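Local coordinates for protein putative D-lactate dehydrogenase (Chlamydomonas reinhardtii, PDB 4ZGS) that reduces pyruvate, probably to D-lactate with NADH as hydride donor, during fermentation in the green alga, at residues D292-E297 and K316-F321. Residues are numbered along the deposited sequence; the frame is centred on the assembly and turned at random.
Sequences DVYENE and KWDRQF. With NAD (nicotinamide-adenine-dinucleotide), chain I.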
loop_
_atom_site.group_PDB
_atom_site.type_symbol
_atom_site.label_atom_id
_atom_site.label_comp_id
_atom_site.label_asym_id
_atom_site.label_seq_id
_atom_site.Cartn_x
_atom_site.Cartn_y
_atom_site.Cartn_z
ATOM N N ASP A 292 19.201 -4.245 -3.878
ATOM C CA ASP A 292 18.848 -5.470 -3.174
ATOM C C ASP A 292 19.595 -5.499 -1.838
ATOM O O ASP A 292 19.432 -6.419 -1.044
ATOM C CB ASP A 292 19.206 -6.698 -4.019
ATOM C CG ASP A 292 18.576 -7.979 -3.492
ATOM O OD1 ASP A 292 17.348 -7.916 -3.250
ATOM O OD2 ASP A 292 19.296 -9.026 -3.308
ATOM N N VAL A 293 20.435 -4.494 -1.615
ATOM C CA VAL A 293 21.368 -4.482 -0.482
ATOM C C VAL A 293 21.634 -3.055 0.035
ATOM O O VAL A 293 21.541 -2.086 -0.731
ATOM C CB VAL A 293 22.735 -5.145 -0.874
ATOM C CG1 VAL A 293 22.553 -6.644 -1.152
ATOM C CG2 VAL A 293 23.381 -4.416 -2.074
ATOM N N TYR A 294 21.961 -2.946 1.321
ATOM C CA TYR A 294 22.194 -1.667 2.012
ATOM C C TYR A 294 23.256 -1.804 3.114
ATOM O O TYR A 294 23.311 -2.825 3.768
ATOM C CB TYR A 294 20.881 -1.159 2.592
ATOM C CG TYR A 294 20.990 0.097 3.409
ATOM C CD1 TYR A 294 20.995 1.349 2.812
ATOM C CD2 TYR A 294 21.088 0.026 4.795
ATOM C CE1 TYR A 294 21.088 2.505 3.570
ATOM C CE2 TYR A 294 21.184 1.168 5.566
ATOM C CZ TYR A 294 21.183 2.408 4.945
ATOM O OH TYR A 294 21.272 3.546 5.707
ATOM N N GLU A 295 24.026 -0.754 3.386
ATOM C CA GLU A 295 25.272 -0.854 4.165
ATOM C C GLU A 295 25.268 -1.544 5.542
ATOM O O GLU A 295 26.210 -2.287 5.829
ATOM C CB GLU A 295 25.818 0.550 4.383
ATOM C CG GLU A 295 27.179 0.604 5.031
ATOM C CD GLU A 295 27.545 2.020 5.434
ATOM O OE1 GLU A 295 26.785 2.949 5.080
ATOM O OE2 GLU A 295 28.578 2.203 6.113
ATOM N N ASN A 296 24.287 -1.309 6.409
ATOM C CA ASN A 296 24.231 -2.131 7.633
ATOM C C ASN A 296 22.988 -2.997 7.566
ATOM O O ASN A 296 21.888 -2.543 7.799
ATOM C CB ASN A 296 24.263 -1.283 8.923
ATOM C CG ASN A 296 24.450 -2.142 10.215
ATOM O OD1 ASN A 296 24.205 -3.352 10.225
ATOM N ND2 ASN A 296 24.924 -1.506 11.288
ATOM N N GLU A 297 23.174 -4.264 7.249
ATOM C CA GLU A 297 22.038 -5.150 7.097
ATOM C C GLU A 297 21.738 -5.965 8.337
ATOM O O GLU A 297 20.673 -6.570 8.415
ATOM C CB GLU A 297 22.309 -6.130 5.953
ATOM C CG GLU A 297 22.396 -5.495 4.593
ATOM C CD GLU A 297 22.851 -6.471 3.531
ATOM O OE1 GLU A 297 23.164 -7.628 3.881
ATOM O OE2 GLU A 297 22.892 -6.078 2.348
ATOM N N LYS A 316 15.815 -0.291 17.174
ATOM C CA LYS A 316 16.753 -0.445 16.059
ATOM C C LYS A 316 16.444 0.436 14.849
ATOM O O LYS A 316 16.945 0.159 13.761
ATOM C CB LYS A 316 16.876 -1.905 15.603
ATOM C CG LYS A 316 17.709 -2.781 16.559
ATOM C CD LYS A 316 17.938 -4.199 16.000
ATOM C CE LYS A 316 16.662 -5.003 15.764
ATOM N NZ LYS A 316 16.984 -6.383 15.266
ATOM N N TRP A 317 15.550 1.412 14.993
ATOM C CA TRP A 317 15.101 2.187 13.832
ATOM C C TRP A 317 16.249 2.812 13.034
ATOM O O TRP A 317 17.107 3.501 13.586
ATOM C CB TRP A 317 14.153 3.282 14.289
ATOM C CG TRP A 317 13.475 3.981 13.202
ATOM C CD1 TRP A 317 13.770 5.212 12.709
ATOM C CD2 TRP A 317 12.344 3.503 12.471
ATOM N NE1 TRP A 317 12.898 5.526 11.690
ATOM C CE2 TRP A 317 12.017 4.494 11.526
ATOM C CE3 TRP A 317 11.590 2.330 12.519
ATOM C CZ2 TRP A 317 10.954 4.354 10.638
ATOM C CZ3 TRP A 317 10.552 2.182 11.630
ATOM C CH2 TRP A 317 10.235 3.198 10.700
ATOM N N ASP A 318 16.272 2.562 11.731
ATOM C CA ASP A 318 17.313 3.121 10.862
ATOM C C ASP A 318 16.684 4.303 10.147
ATOM O O ASP A 318 15.865 4.139 9.264
ATOM C CB ASP A 318 17.814 2.069 9.876
ATOM C CG ASP A 318 19.038 2.521 9.086
ATOM O OD1 ASP A 318 19.161 3.716 8.743
ATOM O OD2 ASP A 318 19.884 1.655 8.789
ATOM N N ARG A 319 17.027 5.503 10.563
ATOM C CA ARG A 319 16.290 6.645 10.062
ATOM C C ARG A 319 16.670 6.882 8.612
ATOM O O ARG A 319 15.820 7.201 7.783
ATOM C CB ARG A 319 16.520 7.903 10.901
ATOM C CG ARG A 319 15.653 9.061 10.411
ATOM C CD ARG A 319 16.081 10.372 11.060
ATOM N NE ARG A 319 15.999 10.287 12.512
ATOM C CZ ARG A 319 16.446 11.227 13.326
ATOM N NH1 ARG A 319 16.990 12.327 12.820
ATOM N NH2 ARG A 319 16.357 11.062 14.635
ATOM N N GLN A 320 17.951 6.735 8.302
ATOM C CA GLN A 320 18.374 7.026 6.943
ATOM C C GLN A 320 17.899 5.980 5.921
ATOM O O GLN A 320 17.483 6.366 4.826
ATOM C CB GLN A 320 19.884 7.254 6.893
ATOM C CG GLN A 320 20.758 6.111 6.506
ATOM C CD GLN A 320 22.152 6.603 6.156
ATOM O OE1 GLN A 320 22.334 7.776 5.819
ATOM N NE2 GLN A 320 23.148 5.734 6.287
ATOM N N PHE A 321 17.841 4.699 6.280
ATOM C CA PHE A 321 17.205 3.717 5.392
ATOM C C PHE A 321 15.708 4.031 5.153
ATOM O O PHE A 321 15.236 4.060 4.008
ATOM C CB PHE A 321 17.354 2.305 5.956
ATOM C CG PHE A 321 16.795 1.213 5.063
ATOM C CD1 PHE A 321 17.338 0.955 3.801
ATOM C CD2 PHE A 321 15.730 0.430 5.494
ATOM C CE1 PHE A 321 16.841 -0.078 2.985
ATOM C CE2 PHE A 321 15.213 -0.590 4.671
ATOM C CZ PHE A 321 15.779 -0.840 3.411
HETATM P PA NAD I . 33.020 -13.443 -8.785
HETATM O O1A NAD I . 34.336 -13.746 -8.177
HETATM O O2A NAD I . 33.079 -14.329 -9.974
HETATM O O5B NAD I . 32.882 -11.897 -9.188
HETATM C C5B NAD I . 33.692 -10.885 -8.593
HETATM C C4B NAD I . 34.544 -10.205 -9.618
HETATM O O4B NAD I . 34.878 -8.806 -9.192
HETATM C C3B NAD I . 35.834 -10.914 -9.825
HETATM O O3B NAD I . 36.065 -11.199 -11.233
HETATM C C2B NAD I . 36.884 -10.021 -9.348
HETATM O O2B NAD I . 38.083 -10.191 -10.151
HETATM C C1B NAD I . 36.335 -8.656 -9.509
HETATM N N9A NAD I . 36.984 -7.680 -8.730
HETATM C C8A NAD I . 37.901 -7.900 -7.660
HETATM N N7A NAD I . 38.342 -6.668 -7.149
HETATM C C5A NAD I . 37.718 -5.689 -7.893
HETATM C C6A NAD I . 37.710 -4.260 -7.913
HETATM N N6A NAD I . 38.489 -3.510 -6.998
HETATM N N1A NAD I . 36.992 -3.674 -8.763
HETATM C C2A NAD I . 36.273 -4.182 -9.609
HETATM N N3A NAD I . 36.154 -5.457 -9.741
HETATM C C4A NAD I . 36.859 -6.334 -8.902
HETATM O O3 NAD I . 31.810 -13.884 -7.827
HETATM P PN NAD I . 30.261 -13.739 -8.198
HETATM O O1N NAD I . 29.579 -15.053 -8.295
HETATM O O2N NAD I . 30.082 -13.190 -9.563
HETATM O O5D NAD I . 29.544 -12.792 -7.130
HETATM C C5D NAD I . 29.655 -13.008 -5.719
HETATM C C4D NAD I . 28.967 -11.856 -5.088
HETATM O O4D NAD I . 27.499 -12.005 -5.204
HETATM C C3D NAD I . 29.215 -11.751 -3.645
HETATM O O3D NAD I . 30.510 -11.153 -3.374
HETATM C C2D NAD I . 28.124 -10.881 -3.212
HETATM O O2D NAD I . 28.533 -9.502 -3.385
HETATM C C1D NAD I . 26.970 -11.177 -4.098
HETATM N N1N NAD I . 25.952 -11.849 -3.391
HETATM C C2N NAD I . 24.609 -11.417 -3.504
HETATM C C3N NAD I . 23.599 -12.066 -2.795
HETATM C C7N NAD I . 22.152 -11.595 -2.916
HETATM O O7N NAD I . 21.902 -10.411 -3.060
HETATM N N7N NAD I . 21.083 -12.524 -2.841
HETATM C C4N NAD I . 23.920 -13.155 -1.963
HETATM C C5N NAD I . 25.257 -13.586 -1.843
HETATM C C6N NAD I . 26.265 -12.941 -2.552
#
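D318 faces Y294 across this contact with a carboxylate that also caps a helix: D318 OD1 accepts from F321 N at 3.0 Å, an almost straight bond that meets the carboxylate from above its plane. Aspartate suits this N-cap, being short enough to turn back on an amide of the first turn. The other oxygen, D318 OD2, approaches Y294 CE2 to 3.5 Å, with ring and carboxylate planes 65° apart.

Y294 is the centre of the contact. With CG anti to the backbone N (chi1 176°), its ring reaches toward the start of the helix, where F321 CD1 lies 3.7 Å above the ring plane, over its centre. The rings form an edge-to-face pair, F321 giving the edge, with planes tilted 51°, well short of a perpendicular T. F321 CB adds a CH-pi contact, 4.3 Å from the centroid of the Y294 ring. Phenylalanine suits this buried place, its flat apolar ring also meeting Y166 of a third subunit. Tyrosine joins the apolar face to a polar end; the long chain of Q320 brings NE2 to Y294 OH, though that bond is weak and the hydroxyl's modelled place doubtful.

At the start of its segment, D292 OD2 lies 3.0 Å from NAD O7N and is hydrogen-bonded to A337 N, while OD1 binds T333 OG1 and T336 N. The contact packs the loop leaving strand 286-291 of the Rossmann-type sheet against the first turn of helix 319-324, whose R319 forms salt bridges with D279 and E282 of a second subunit.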